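Local coordinates for protein endoglucanase E-5 (PDB 2CKS) that cuts internal beta-1,4-glucosidic bonds in cellulose, lichenin and cereal beta-D-glucans, here represented by the catalytic domain of the enzyme, at residues Ser32-Gln37 with Thr263-Ser268; Ile59-Met64 with Asp99-Thr104; Val143-Ile148 with Ala187-Asn192; Gly174-Gly179 with Met200-Phe205; Asn216-Ala221 with Asp253-Arg258. All coordinates share one frame; numbering follows the deposited sequence. Where two conformers were deposited one is given.

Interaction 1. Residues Ser32-Gln37 with Thr263-Ser268; sequences STHGIQ and TKWNYS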
# COMPACT_ATOMS: atom_id res chain seq x y z
N SER A 32 3.56 2.95 -4.53
CA SER A 32 3.30 3.75 -3.35
C SER A 32 4.00 5.09 -3.46
O SER A 32 5.16 5.15 -3.87
CB SER A 32 3.83 3.04 -2.11
OG SER A 32 3.48 3.77 -0.94
N THR A 33 3.32 6.17 -3.09
CA THR A 33 4.02 7.42 -2.85
C THR A 33 4.91 7.25 -1.63
O THR A 33 4.75 6.32 -0.84
CB THR A 33 3.07 8.62 -2.59
OG1 THR A 33 2.46 8.50 -1.29
CG2 THR A 33 1.93 8.67 -3.60
N HIS A 34 5.85 8.17 -1.49
CA HIS A 34 6.58 8.31 -0.24
C HIS A 34 5.68 9.20 0.63
O HIS A 34 4.56 9.54 0.25
CB HIS A 34 7.96 8.91 -0.50
CG HIS A 34 8.97 8.62 0.57
ND1 HIS A 34 10.30 8.39 0.28
CD2 HIS A 34 8.86 8.54 1.92
CE1 HIS A 34 10.96 8.18 1.41
NE2 HIS A 34 10.11 8.27 2.41
N GLY A 35 6.15 9.58 1.80
CA GLY A 35 5.31 10.35 2.70
C GLY A 35 4.98 11.68 2.08
O GLY A 35 5.88 12.38 1.62
N ILE A 36 3.70 12.05 2.06
CA ILE A 36 3.30 13.31 1.42
C ILE A 36 3.78 14.56 2.17
O ILE A 36 3.81 15.65 1.60
CB ILE A 36 1.76 13.35 1.13
CG1 ILE A 36 0.94 13.44 2.40
CG2 ILE A 36 1.36 12.14 0.27
CD1 ILE A 36 -0.53 13.79 2.16
N GLN A 37 4.21 14.41 3.42
CA GLN A 37 4.80 15.53 4.17
C GLN A 37 6.21 15.89 3.69
O GLN A 37 6.71 16.98 4.00
CB GLN A 37 4.82 15.21 5.67
CG GLN A 37 5.99 14.38 6.17
CD GLN A 37 5.77 12.88 6.09
OE1 GLN A 37 4.96 12.39 5.30
NE2 GLN A 37 6.50 12.13 6.92
N THR A 263 2.15 -2.66 -4.40
CA THR A 263 2.56 -1.29 -4.67
C THR A 263 3.99 -1.11 -4.17
O THR A 263 4.25 -1.26 -2.98
CB THR A 263 1.61 -0.25 -3.98
OG1 THR A 263 1.29 -0.66 -2.64
CG2 THR A 263 0.29 -0.17 -4.70
N LYS A 264 4.91 -0.80 -5.08
CA LYS A 264 6.32 -0.69 -4.73
C LYS A 264 6.62 0.64 -4.06
O LYS A 264 6.09 1.68 -4.43
CB LYS A 264 7.20 -0.85 -5.97
CG LYS A 264 8.69 -0.70 -5.67
CD LYS A 264 9.58 -1.03 -6.84
CE LYS A 264 11.02 -1.11 -6.40
NZ LYS A 264 11.48 0.15 -5.74
N TRP A 265 7.51 0.58 -3.07
CA TRP A 265 8.05 1.76 -2.40
C TRP A 265 9.27 2.19 -3.21
O TRP A 265 10.21 1.41 -3.33
CB TRP A 265 8.48 1.33 -1.00
CG TRP A 265 8.86 2.41 -0.05
CD1 TRP A 265 10.11 2.66 0.43
CD2 TRP A 265 7.98 3.33 0.63
NE1 TRP A 265 10.07 3.71 1.32
CE2 TRP A 265 8.78 4.13 1.46
CE3 TRP A 265 6.60 3.57 0.59
CZ2 TRP A 265 8.25 5.14 2.26
CZ3 TRP A 265 6.08 4.58 1.38
CH2 TRP A 265 6.90 5.35 2.20
N ASN A 266 9.31 3.39 -3.79
CA ASN A 266 8.26 4.41 -3.76
C ASN A 266 8.39 5.34 -4.98
O ASN A 266 9.44 5.36 -5.65
CB ASN A 266 8.35 5.22 -2.47
CG ASN A 266 9.67 5.94 -2.33
OD1 ASN A 266 9.88 7.00 -2.93
ND2 ASN A 266 10.59 5.37 -1.54
N TYR A 267 7.33 6.11 -5.25
CA TYR A 267 7.23 7.04 -6.38
C TYR A 267 7.64 8.45 -5.93
O TYR A 267 6.79 9.32 -5.65
CB TYR A 267 5.78 7.04 -6.89
CG TYR A 267 5.61 7.50 -8.31
CD1 TYR A 267 6.10 6.74 -9.38
CD2 TYR A 267 4.94 8.69 -8.60
CE1 TYR A 267 5.92 7.15 -10.70
CE2 TYR A 267 4.77 9.11 -9.92
CZ TYR A 267 5.26 8.34 -10.96
OH TYR A 267 5.09 8.77 -12.26
N SER A 268 8.94 8.64 -5.79
CA SER A 268 9.53 9.92 -5.37
C SER A 268 10.94 10.02 -5.91
O SER A 268 11.47 9.05 -6.46
CB SER A 268 9.55 10.06 -3.85
OG SER A 268 10.70 9.45 -3.29
O HOH W 1 5.96 10.56 -3.31
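His34 and Trp265 bring their rings together where the chain leaves two adjoining barrel strands, with the Asn266 amide and Ser268 beside the imidazole. CB of His34 starts 3.6 Å from Asn266 OD1 and also touches Ser268 CB. CG stands anti to the backbone N (chi1 -158°) near Trp265 CZ2, and from there the ring extends past Asn266 to the indole. ND1 is 3.5 Å from both OD1 and ND2 of Asn266, without bonding to either, and CE1 is also near ND2. On the other side of the ring CD2 comes 3.5 Å from Trp265 CZ2, and NE2 meets that same carbon at 3.6 Å. Trp265 CZ2 sits over one imidazole face, offset toward the rim, and the two ring planes are inclined at 52°. An alanine in place of His34 would probably leave the CZ2 side of the Trp265 indole without this ring neighbour and Phe39 without its stacking partner.

Two backbone bonds tie the segments: Ser32 N donates to Lys264 O (2.8 Å) and Tyr267 N to Ser32 O (2.7 Å), while a water joins His34 N to Tyr267 O. The peptide before Asn266 is cis, as in related family 5 enzymes, and Trp265 lies beside the probable nucleophile Glu231. The contact joins the first and last barrel strands, 29-32 and 262-265, flanked by strands 59-65 and 227-233, and beyond Gly35 helix 36-39 begins.

Interaction 2. Residues Ile59-Met64 with Asp99-Thr104; sequences IIRLSM and DWHILT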
# COMPACT_ATOMS: atom_id res chain seq x y z
N ILE A 59 -2.92 0.93 -9.69
CA ILE A 59 -3.22 1.36 -8.33
C ILE A 59 -2.09 2.25 -7.81
O ILE A 59 -0.92 2.08 -8.17
CB ILE A 59 -3.44 0.09 -7.47
CG1 ILE A 59 -3.91 0.41 -6.05
CG2 ILE A 59 -2.19 -0.77 -7.42
CD1 ILE A 59 -4.56 -0.80 -5.37
N ILE A 60 -2.47 3.21 -6.97
CA ILE A 60 -1.53 4.08 -6.28
C ILE A 60 -1.88 4.04 -4.80
O ILE A 60 -3.04 4.14 -4.42
CB ILE A 60 -1.57 5.53 -6.83
CG1 ILE A 60 -0.49 6.39 -6.14
CG2 ILE A 60 -2.93 6.17 -6.66
CD1 ILE A 60 -0.27 7.72 -6.78
N ARG A 61 -0.86 3.89 -3.98
CA ARG A 61 -1.02 3.97 -2.54
C ARG A 61 -0.56 5.35 -2.09
O ARG A 61 0.57 5.77 -2.37
CB ARG A 61 -0.20 2.88 -1.89
CG ARG A 61 -0.12 2.91 -0.38
CD ARG A 61 0.81 1.84 0.03
NE ARG A 61 0.91 1.51 1.44
CZ ARG A 61 2.03 1.57 2.14
NH1 ARG A 61 3.16 2.07 1.64
NH2 ARG A 61 2.03 1.13 3.38
N LEU A 62 -1.45 6.07 -1.41
CA LEU A 62 -1.18 7.40 -0.90
C LEU A 62 -0.73 7.31 0.55
O LEU A 62 -1.54 7.08 1.45
CB LEU A 62 -2.44 8.26 -1.03
CG LEU A 62 -3.05 8.34 -2.43
CD1 LEU A 62 -4.38 9.07 -2.39
CD2 LEU A 62 -2.10 9.02 -3.40
N SER A 63 0.56 7.48 0.79
CA SER A 63 1.15 7.23 2.09
C SER A 63 1.19 8.52 2.89
O SER A 63 1.93 9.44 2.56
CB SER A 63 2.55 6.63 1.95
OG SER A 63 2.48 5.34 1.36
N MET A 64 0.38 8.56 3.93
CA MET A 64 0.31 9.72 4.82
C MET A 64 0.83 9.34 6.20
O MET A 64 0.15 8.68 6.98
CB MET A 64 -1.13 10.21 4.93
CG MET A 64 -1.29 11.48 5.78
SD MET A 64 -3.00 12.00 5.89
CE MET A 64 -3.63 10.76 7.03
N ASP A 99 -3.46 5.18 2.82
CA ASP A 99 -2.52 4.57 3.76
C ASP A 99 -2.29 5.46 4.98
O ASP A 99 -1.62 6.49 4.92
CB ASP A 99 -1.21 4.24 3.05
CG ASP A 99 -0.07 3.94 3.99
OD1 ASP A 99 1.08 4.19 3.60
OD2 ASP A 99 -0.23 3.45 5.13
N TRP A 100 -2.89 5.05 6.08
CA TRP A 100 -2.66 5.60 7.41
C TRP A 100 -1.30 5.10 7.88
O TRP A 100 -1.17 4.02 8.44
CB TRP A 100 -3.80 5.15 8.32
CG TRP A 100 -3.82 5.78 9.66
CD1 TRP A 100 -3.47 5.20 10.84
CD2 TRP A 100 -4.21 7.11 9.96
NE1 TRP A 100 -3.64 6.09 11.88
CE2 TRP A 100 -4.09 7.28 11.36
CE3 TRP A 100 -4.67 8.19 9.20
CZ2 TRP A 100 -4.39 8.48 11.99
CZ3 TRP A 100 -4.97 9.37 9.82
CH2 TRP A 100 -4.84 9.51 11.20
N HIS A 101 -0.27 5.90 7.62
CA HIS A 101 1.10 5.42 7.60
C HIS A 101 1.78 5.53 8.95
O HIS A 101 2.72 6.30 9.15
CB HIS A 101 1.91 6.12 6.51
CG HIS A 101 3.15 5.39 6.11
ND1 HIS A 101 3.17 4.42 5.13
CD2 HIS A 101 4.42 5.49 6.56
CE1 HIS A 101 4.40 3.96 4.99
NE2 HIS A 101 5.18 4.60 5.85
N ILE A 102 1.29 4.73 9.89
CA ILE A 102 1.91 4.64 11.20
C ILE A 102 3.19 3.83 11.10
O ILE A 102 3.31 2.92 10.25
CB ILE A 102 0.94 4.04 12.25
CG1 ILE A 102 0.58 2.59 11.94
CG2 ILE A 102 -0.30 4.91 12.38
CD1 ILE A 102 1.19 1.57 12.90
N LEU A 103 4.16 4.18 11.93
CA LEU A 103 5.46 3.52 11.94
C LEU A 103 6.11 3.64 13.32
O LEU A 103 6.43 2.63 13.94
CB LEU A 103 6.35 4.14 10.86
CG LEU A 103 7.76 3.57 10.73
CD1 LEU A 103 7.74 2.05 10.58
CD2 LEU A 103 8.49 4.22 9.56
N THR A 104 6.29 4.88 13.77
CA THR A 104 6.84 5.19 15.10
C THR A 104 6.06 6.36 15.70
O THR A 104 6.13 7.47 15.16
CB THR A 104 8.34 5.57 15.00
OG1 THR A 104 9.10 4.53 14.35
CG2 THR A 104 8.96 5.68 16.39
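Asp99 OD1 is gripped from three directions. Ser63 OG donates to its anti lone pair at 2.9 Å, His101 ND1 to its syn lone pair at 2.6 Å, and Arg61 lies across it. The arginine chain is extended from CG to NE and its guanidinium stacks on the carboxylate, planes 11° apart. OD1 stands over the centre of that group, 3.1 Å from Arg61 CZ. It lies well out of the guanidinium plane, so this is a salt bridge of charges alone; the N-H groups go to Glu135, Asn138 and the probable nucleophile Glu231.

Between the backbones, parallel strands 59-65 and 95-101 of one beta-alpha-beta unit are laced by Asp99 N to Leu62 O, Met64 N to Asp99 O and His101 N to Met64 O. On the other sheet face Met64 lays CE 3.4 Å from Trp100 CZ3.

Two donors and a stacked cation would probably keep Asp99 ionised and hold its rotation, so that it can in turn orient His101 with ND1 as donor.

Interaction 3. Residues Val143-Ile148 with Ala187-Asn192; sequences VSWASI and AEIAAN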
# COMPACT_ATOMS: atom_id res chain seq x y z
N VAL A 143 3.97 -4.86 18.94
CA VAL A 143 2.66 -5.22 19.47
C VAL A 143 2.24 -6.63 19.06
O VAL A 143 2.66 -7.16 18.02
CB VAL A 143 1.56 -4.19 19.06
CG1 VAL A 143 1.81 -2.83 19.70
CG2 VAL A 143 1.44 -4.08 17.54
N SER A 144 1.40 -7.24 19.88
CA SER A 144 0.89 -8.57 19.61
C SER A 144 -0.12 -8.54 18.48
O SER A 144 -0.73 -7.50 18.20
CB SER A 144 0.20 -9.14 20.85
OG SER A 144 -0.97 -8.40 21.15
N TRP A 145 -0.32 -9.69 17.85
CA TRP A 145 -1.38 -9.83 16.86
C TRP A 145 -2.76 -9.54 17.47
O TRP A 145 -3.57 -8.85 16.86
CB TRP A 145 -1.37 -11.20 16.17
CG TRP A 145 -2.59 -11.34 15.32
CD1 TRP A 145 -3.61 -12.21 15.50
CD2 TRP A 145 -2.96 -10.52 14.20
NE1 TRP A 145 -4.59 -11.99 14.56
CE2 TRP A 145 -4.21 -10.96 13.75
CE3 TRP A 145 -2.35 -9.45 13.54
CZ2 TRP A 145 -4.87 -10.38 12.67
CZ3 TRP A 145 -3.00 -8.87 12.47
CH2 TRP A 145 -4.25 -9.33 12.05
N ALA A 146 -3.03 -10.03 18.67
CA ALA A 146 -4.32 -9.75 19.31
C ALA A 146 -4.62 -8.26 19.45
O ALA A 146 -5.76 -7.84 19.32
CB ALA A 146 -4.43 -10.45 20.66
N SER A 147 -3.59 -7.45 19.72
CA SER A 147 -3.81 -6.01 19.87
C SER A 147 -4.05 -5.35 18.52
O SER A 147 -4.80 -4.39 18.44
CB SER A 147 -2.64 -5.36 20.60
OG SER A 147 -1.53 -5.19 19.75
N ILE A 148 -3.42 -5.86 17.46
CA ILE A 148 -3.68 -5.33 16.11
C ILE A 148 -5.10 -5.67 15.70
O ILE A 148 -5.80 -4.83 15.18
CB ILE A 148 -2.67 -5.86 15.08
CG1 ILE A 148 -1.26 -5.40 15.44
CG2 ILE A 148 -3.05 -5.36 13.68
CD1 ILE A 148 -0.18 -6.15 14.70
N ALA A 187 0.18 -18.04 10.31
CA ALA A 187 -0.73 -18.95 10.99
C ALA A 187 -1.40 -18.29 12.20
O ALA A 187 -2.53 -18.60 12.53
CB ALA A 187 0.00 -20.22 11.42
N GLU A 188 -0.69 -17.37 12.85
CA GLU A 188 -1.23 -16.62 13.98
C GLU A 188 -2.48 -15.84 13.59
O GLU A 188 -3.45 -15.79 14.34
CB GLU A 188 -0.16 -15.67 14.49
CG GLU A 188 -0.56 -14.85 15.68
CD GLU A 188 0.64 -14.23 16.36
OE1 GLU A 188 1.58 -13.78 15.65
OE2 GLU A 188 0.64 -14.20 17.61
N ILE A 189 -2.46 -15.24 12.40
CA ILE A 189 -3.60 -14.49 11.89
C ILE A 189 -4.77 -15.42 11.57
O ILE A 189 -5.91 -15.15 11.93
CB ILE A 189 -3.20 -13.70 10.61
CG1 ILE A 189 -2.14 -12.65 10.96
CG2 ILE A 189 -4.43 -13.05 9.95
CD1 ILE A 189 -1.33 -12.16 9.74
N ALA A 190 -4.48 -16.53 10.90
CA ALA A 190 -5.53 -17.46 10.48
C ALA A 190 -6.25 -18.06 11.68
O ALA A 190 -7.46 -18.30 11.59
CB ALA A 190 -4.94 -18.55 9.62
N ALA A 191 -5.54 -18.24 12.79
CA ALA A 191 -6.10 -18.80 14.02
C ALA A 191 -6.96 -17.80 14.79
O ALA A 191 -7.78 -18.19 15.61
CB ALA A 191 -5.00 -19.32 14.93
N ASN A 192 -6.75 -16.50 14.54
CA ASN A 192 -7.47 -15.44 15.23
C ASN A 192 -7.71 -14.26 14.27
O ASN A 192 -7.16 -13.19 14.45
CB ASN A 192 -6.66 -14.99 16.46
CG ASN A 192 -7.43 -14.06 17.38
OD1 ASN A 192 -8.66 -13.99 17.32
ND2 ASN A 192 -6.71 -13.36 18.25
O HOH W 2 1.07 -12.02 18.87
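Trp145 offers one face and the NE1 edge of its indole to helix 187-191 and the residue after it, while its CB meets Glu188. Over the face lies Ile189, crossing the tryptophan at about a right angle; its CG1 stands 3.8 Å from the centroid of the six-membered ring, 7° off the normal, a CH-pi contact. At the edge, NE1 donates in the ring plane to Asn192 O (2.8 Å), the N-H nearly straight at 170°. Glu188 slides past the tryptophan in the opposite direction, its carboxylate carbon CD 3.6 Å from Trp145 CB. CG of Trp145 is anti to the backbone N (chi1 172°), which points the side chain toward helix 187-191.

Glu188 has polar work on both oxygens: OE2 takes a water that also receives Trp145 N, while OE1 is held by Ser184 and Arg173. A leucine in place of Trp145 would probably leave Asn192 O without this donor and strip Ile189 of the flat surface it rests on. Ser144 caps the longer helix, its OG accepting from Ser147 N.

Such packing between neighbouring helices belongs to the outer layer of a TIM barrel, here the helix after the fourth strand against the short one between the fifth and sixth.

Interaction 4. Residues Gly174-Gly179 with Met200-Phe205; sequences GWSSLG and MYAFHF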
# COMPACT_ATOMS: atom_id res chain seq x y z
N GLY A 174 5.12 -6.96 13.22
CA GLY A 174 6.52 -6.86 12.84
C GLY A 174 6.73 -6.12 11.53
O GLY A 174 7.29 -6.66 10.58
N TRP A 175 6.29 -4.87 11.51
CA TRP A 175 6.35 -4.04 10.31
C TRP A 175 5.64 -4.71 9.13
O TRP A 175 6.13 -4.72 8.00
CB TRP A 175 7.79 -3.67 9.96
CG TRP A 175 8.45 -2.89 11.04
CD1 TRP A 175 8.43 -1.54 11.20
CD2 TRP A 175 9.20 -3.42 12.13
NE1 TRP A 175 9.16 -1.19 12.31
CE2 TRP A 175 9.64 -2.32 12.90
CE3 TRP A 175 9.58 -4.70 12.51
CZ2 TRP A 175 10.42 -2.48 14.05
CZ3 TRP A 175 10.36 -4.86 13.65
CH2 TRP A 175 10.77 -3.75 14.40
N SER A 176 4.46 -5.23 9.42
CA SER A 176 3.64 -5.92 8.42
C SER A 176 4.43 -7.01 7.69
O SER A 176 4.35 -7.15 6.47
CB SER A 176 3.00 -4.91 7.46
OG SER A 176 1.92 -4.26 8.12
N SER A 177 5.17 -7.80 8.46
CA SER A 177 5.89 -8.95 7.92
C SER A 177 5.15 -10.27 8.18
O SER A 177 5.76 -11.32 8.16
CB SER A 177 7.29 -9.01 8.51
OG SER A 177 7.24 -9.26 9.91
N LEU A 178 3.84 -10.19 8.40
CA LEU A 178 3.04 -11.35 8.80
C LEU A 178 3.62 -12.02 10.04
O LEU A 178 3.48 -13.23 10.24
CB LEU A 178 2.89 -12.35 7.64
CG LEU A 178 2.14 -11.85 6.40
CD1 LEU A 178 2.45 -12.72 5.20
CD2 LEU A 178 0.65 -11.80 6.65
N GLY A 179 4.28 -11.22 10.88
CA GLY A 179 4.91 -11.72 12.09
C GLY A 179 6.32 -12.26 11.92
O GLY A 179 6.97 -12.53 12.92
N MET A 200 -8.28 -7.62 3.69
CA MET A 200 -7.01 -8.18 3.26
C MET A 200 -5.97 -7.85 4.33
O MET A 200 -6.19 -6.96 5.16
CB MET A 200 -6.58 -7.55 1.94
CG MET A 200 -7.66 -7.58 0.88
SD MET A 200 -7.04 -6.98 -0.69
CE MET A 200 -6.11 -8.35 -1.24
N TYR A 201 -4.88 -8.59 4.31
CA TYR A 201 -3.81 -8.41 5.28
C TYR A 201 -2.55 -7.98 4.55
O TYR A 201 -2.24 -8.50 3.48
CB TYR A 201 -3.58 -9.70 6.05
CG TYR A 201 -4.77 -10.10 6.88
CD1 TYR A 201 -5.76 -10.91 6.35
CD2 TYR A 201 -4.93 -9.65 8.18
CE1 TYR A 201 -6.86 -11.28 7.11
CE2 TYR A 201 -6.02 -10.01 8.94
CZ TYR A 201 -6.97 -10.83 8.41
OH TYR A 201 -8.07 -11.19 9.17
N ALA A 202 -1.83 -7.04 5.13
CA ALA A 202 -0.65 -6.49 4.48
C ALA A 202 0.61 -7.31 4.73
O ALA A 202 0.83 -7.83 5.83
CB ALA A 202 -0.43 -5.07 4.93
N PHE A 203 1.45 -7.40 3.70
CA PHE A 203 2.80 -7.92 3.82
C PHE A 203 3.78 -6.98 3.15
O PHE A 203 3.53 -6.48 2.05
CB PHE A 203 2.89 -9.31 3.19
CG PHE A 203 4.25 -9.95 3.29
CD1 PHE A 203 4.78 -10.30 4.52
CD2 PHE A 203 4.99 -10.20 2.15
CE1 PHE A 203 6.03 -10.89 4.61
CE2 PHE A 203 6.24 -10.80 2.24
CZ PHE A 203 6.75 -11.15 3.47
N HIS A 204 4.89 -6.73 3.83
CA HIS A 204 5.95 -5.86 3.33
C HIS A 204 7.25 -6.62 3.32
O HIS A 204 7.56 -7.35 4.25
CB HIS A 204 6.13 -4.66 4.25
CG HIS A 204 4.96 -3.72 4.25
ND1 HIS A 204 4.98 -2.52 4.93
CD2 HIS A 204 3.73 -3.80 3.68
CE1 HIS A 204 3.82 -1.90 4.76
NE2 HIS A 204 3.05 -2.66 4.01
N PHE A 205 8.05 -6.41 2.28
CA PHE A 205 9.35 -7.06 2.19
C PHE A 205 10.33 -6.19 1.40
O PHE A 205 9.92 -5.39 0.57
CB PHE A 205 9.24 -8.44 1.55
CG PHE A 205 8.88 -8.41 0.08
CD1 PHE A 205 9.87 -8.30 -0.90
CD2 PHE A 205 7.56 -8.51 -0.33
CE1 PHE A 205 9.54 -8.26 -2.25
CE2 PHE A 205 7.22 -8.48 -1.69
CZ PHE A 205 8.21 -8.35 -2.65
O HOH W 3 8.36 -6.01 6.85
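Ser176, Leu178 and Phe203 bury the most surface where the turn after the fifth strand of this TIM barrel folds over the sixth strand, 199-206. Ser176 is the most covered. Its CB stands over the centre of the His204 ring, 3.9 Å above the plane and 5° off the normal, a CH-pi contact. Residues 174-176 all have positive phi, so the turn winds in the left-handed sense. Ser176 O accepts from His204 N at 2.7 Å, and Phe203 CA adds a CA-H...O contact to the same oxygen at 3.2 Å. Ser176 OG bonds on to Asn138 O.

His204, thus covered on one face, hydrogen-bonds through ND1 to the probable proton donor Glu139 and through NE2 to Thr230. The serine is thus probably a second-shell residue that holds this ring in place.

Leu178 and Phe203 meet on the outer side of the strand, near Leu218 and Ala221 of helix 212-224, and cross at about a right angle. Leu178 CG stands anti to its carbonyl carbon (chi1 -64°), which puts CG beside the phenyl ring; from there CD1 lies 3.4 Å from Phe203 CD1. Beside it, at the ring edge and near its plane, Ser177 O lies 3.6 Å from Phe203 CE1.

Interaction 5. Residues Asn216-Ala221 with Asp253-Arg258; sequences NALREA and DLMAER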
# COMPACT_ATOMS: atom_id res chain seq x y z
N ASN A 216 8.50 -17.65 1.75
CA ASN A 216 7.69 -18.77 2.23
C ASN A 216 6.46 -18.32 3.02
O ASN A 216 5.37 -18.88 2.85
CB ASN A 216 8.53 -19.73 3.08
CG ASN A 216 9.52 -20.54 2.25
OD1 ASN A 216 9.40 -20.64 1.04
ND2 ASN A 216 10.51 -21.12 2.91
N ALA A 217 6.63 -17.32 3.88
CA ALA A 217 5.52 -16.79 4.68
C ALA A 217 4.44 -16.17 3.81
O ALA A 217 3.26 -16.29 4.11
CB ALA A 217 6.03 -15.78 5.70
N LEU A 218 4.84 -15.50 2.73
CA LEU A 218 3.88 -14.92 1.80
C LEU A 218 3.08 -16.01 1.09
O LEU A 218 1.86 -15.91 0.96
CB LEU A 218 4.60 -14.02 0.80
CG LEU A 218 3.74 -13.34 -0.25
CD1 LEU A 218 2.64 -12.51 0.39
CD2 LEU A 218 4.62 -12.48 -1.13
N ARG A 219 3.76 -17.06 0.64
CA ARG A 219 3.10 -18.23 0.05
C ARG A 219 2.11 -18.85 1.03
O ARG A 219 0.96 -19.13 0.69
CB ARG A 219 4.14 -19.28 -0.36
CG ARG A 219 4.19 -19.56 -1.84
CD ARG A 219 5.05 -20.76 -2.22
NE ARG A 219 6.35 -20.39 -2.79
CZ ARG A 219 7.52 -20.43 -2.15
NH1 ARG A 219 7.59 -20.83 -0.89
NH2 ARG A 219 8.64 -20.06 -2.77
N GLU A 220 2.57 -19.06 2.26
CA GLU A 220 1.75 -19.64 3.32
C GLU A 220 0.50 -18.80 3.59
O GLU A 220 -0.60 -19.33 3.66
CB GLU A 220 2.59 -19.76 4.60
CG GLU A 220 1.87 -20.42 5.76
CD GLU A 220 2.68 -20.45 7.04
OE1 GLU A 220 3.82 -19.90 7.07
OE2 GLU A 220 2.18 -21.02 8.03
N ALA A 221 0.67 -17.49 3.70
CA ALA A 221 -0.44 -16.60 4.02
C ALA A 221 -1.49 -16.65 2.93
O ALA A 221 -2.68 -16.63 3.22
CB ALA A 221 0.08 -15.18 4.19
N ASP A 253 7.23 -13.30 -9.30
CA ASP A 253 6.65 -14.49 -9.93
C ASP A 253 5.63 -15.16 -9.01
O ASP A 253 4.60 -15.62 -9.48
CB ASP A 253 7.75 -15.46 -10.35
CG ASP A 253 8.59 -14.92 -11.50
OD1 ASP A 253 9.69 -15.46 -11.73
OD2 ASP A 253 8.25 -13.94 -12.21
N LEU A 254 5.91 -15.18 -7.71
CA LEU A 254 4.99 -15.75 -6.74
C LEU A 254 3.71 -14.92 -6.70
O LEU A 254 2.61 -15.46 -6.75
CB LEU A 254 5.61 -15.83 -5.36
CG LEU A 254 4.82 -16.58 -4.28
CD1 LEU A 254 3.94 -15.65 -3.47
CD2 LEU A 254 4.00 -17.74 -4.87
N MET A 255 3.86 -13.61 -6.64
CA MET A 255 2.70 -12.73 -6.57
C MET A 255 1.84 -12.84 -7.84
O MET A 255 0.63 -12.82 -7.75
CB MET A 255 3.13 -11.29 -6.27
CG MET A 255 3.72 -11.14 -4.88
SD MET A 255 4.01 -9.43 -4.39
CE MET A 255 5.37 -8.97 -5.45
N ALA A 256 2.47 -12.98 -9.00
CA ALA A 256 1.72 -13.16 -10.25
C ALA A 256 0.94 -14.48 -10.26
O ALA A 256 -0.23 -14.52 -10.65
CB ALA A 256 2.67 -13.09 -11.44
N GLU A 257 1.58 -15.55 -9.80
CA GLU A 257 0.97 -16.88 -9.70
C GLU A 257 -0.26 -16.87 -8.79
O GLU A 257 -1.28 -17.47 -9.10
CB GLU A 257 2.03 -17.87 -9.21
CG GLU A 257 1.59 -19.27 -8.82
CD GLU A 257 2.70 -20.01 -8.11
OE1 GLU A 257 3.65 -20.45 -8.78
OE2 GLU A 257 2.65 -20.13 -6.87
N ARG A 258 -0.17 -16.14 -7.68
CA ARG A 258 -1.21 -16.12 -6.66
C ARG A 258 -2.12 -14.90 -6.77
O ARG A 258 -3.03 -14.72 -5.95
CB ARG A 258 -0.56 -16.15 -5.28
CG ARG A 258 0.35 -17.34 -5.04
CD ARG A 258 -0.40 -18.63 -4.94
NE ARG A 258 0.51 -19.76 -4.72
CZ ARG A 258 0.74 -20.32 -3.55
NH1 ARG A 258 0.14 -19.88 -2.44
NH2 ARG A 258 1.58 -21.35 -3.47
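Leu218 and Leu254 slide past each other in opposite directions between two helices, CG of Leu218 lying 4.0 Å from Leu254 CD1. Leu218 CD2 also reaches Met255 CG, at 4.1 Å, the two side chains crossing at about a right angle. The aliphatic part of Arg219 extends this apolar patch outward, its CG 3.5 Å from Leu254 CD2. Leu254 and Arg219 were each modelled in two conformers, and their spacings describe the one given.

The helices, 212-224 and 245-258, are consecutive members of the outer ring of the TIM barrel. Their short segments run 6° from parallel, with axes 10.8 Å apart, and Leu218 and Met255 also face inward to the strands.

The one hydrogen bond between the two segments is weak, Arg258 NH1 to Arg219 O (3.3 Å, 127°); NH1 also has a salt bridge to Glu223. The Arg258 guanidinium turns one face to Arg219 CG. Within their own helices, Arg258 NE pairs with Glu257 OE2, and Arg219 NH1 bends back to Asn216 OD1 at 2.7 Å.

All five contacts lie within the TIM-barrel domain of family 5. Interaction 1 closes the barrel between the first and last strands, and the others are nested inside that chain loop: interaction 2 closes before interaction 3 opens, 3 and 4 alternate along the chain, and 5 follows both. Interactions 1 and 2 share the barrel sheet, their centres 8 Å apart, and touch where Thr33 meets Arg61 and Ser63. Interaction 4 adds the sixth strand, and all three bring side chains close to the probable catalytic glutamates Glu139 and Glu231. Interactions 3 and 5 sit in the outer helical layer, centres about 20 Å apart, and each touches interaction 4, linking that layer to the strands.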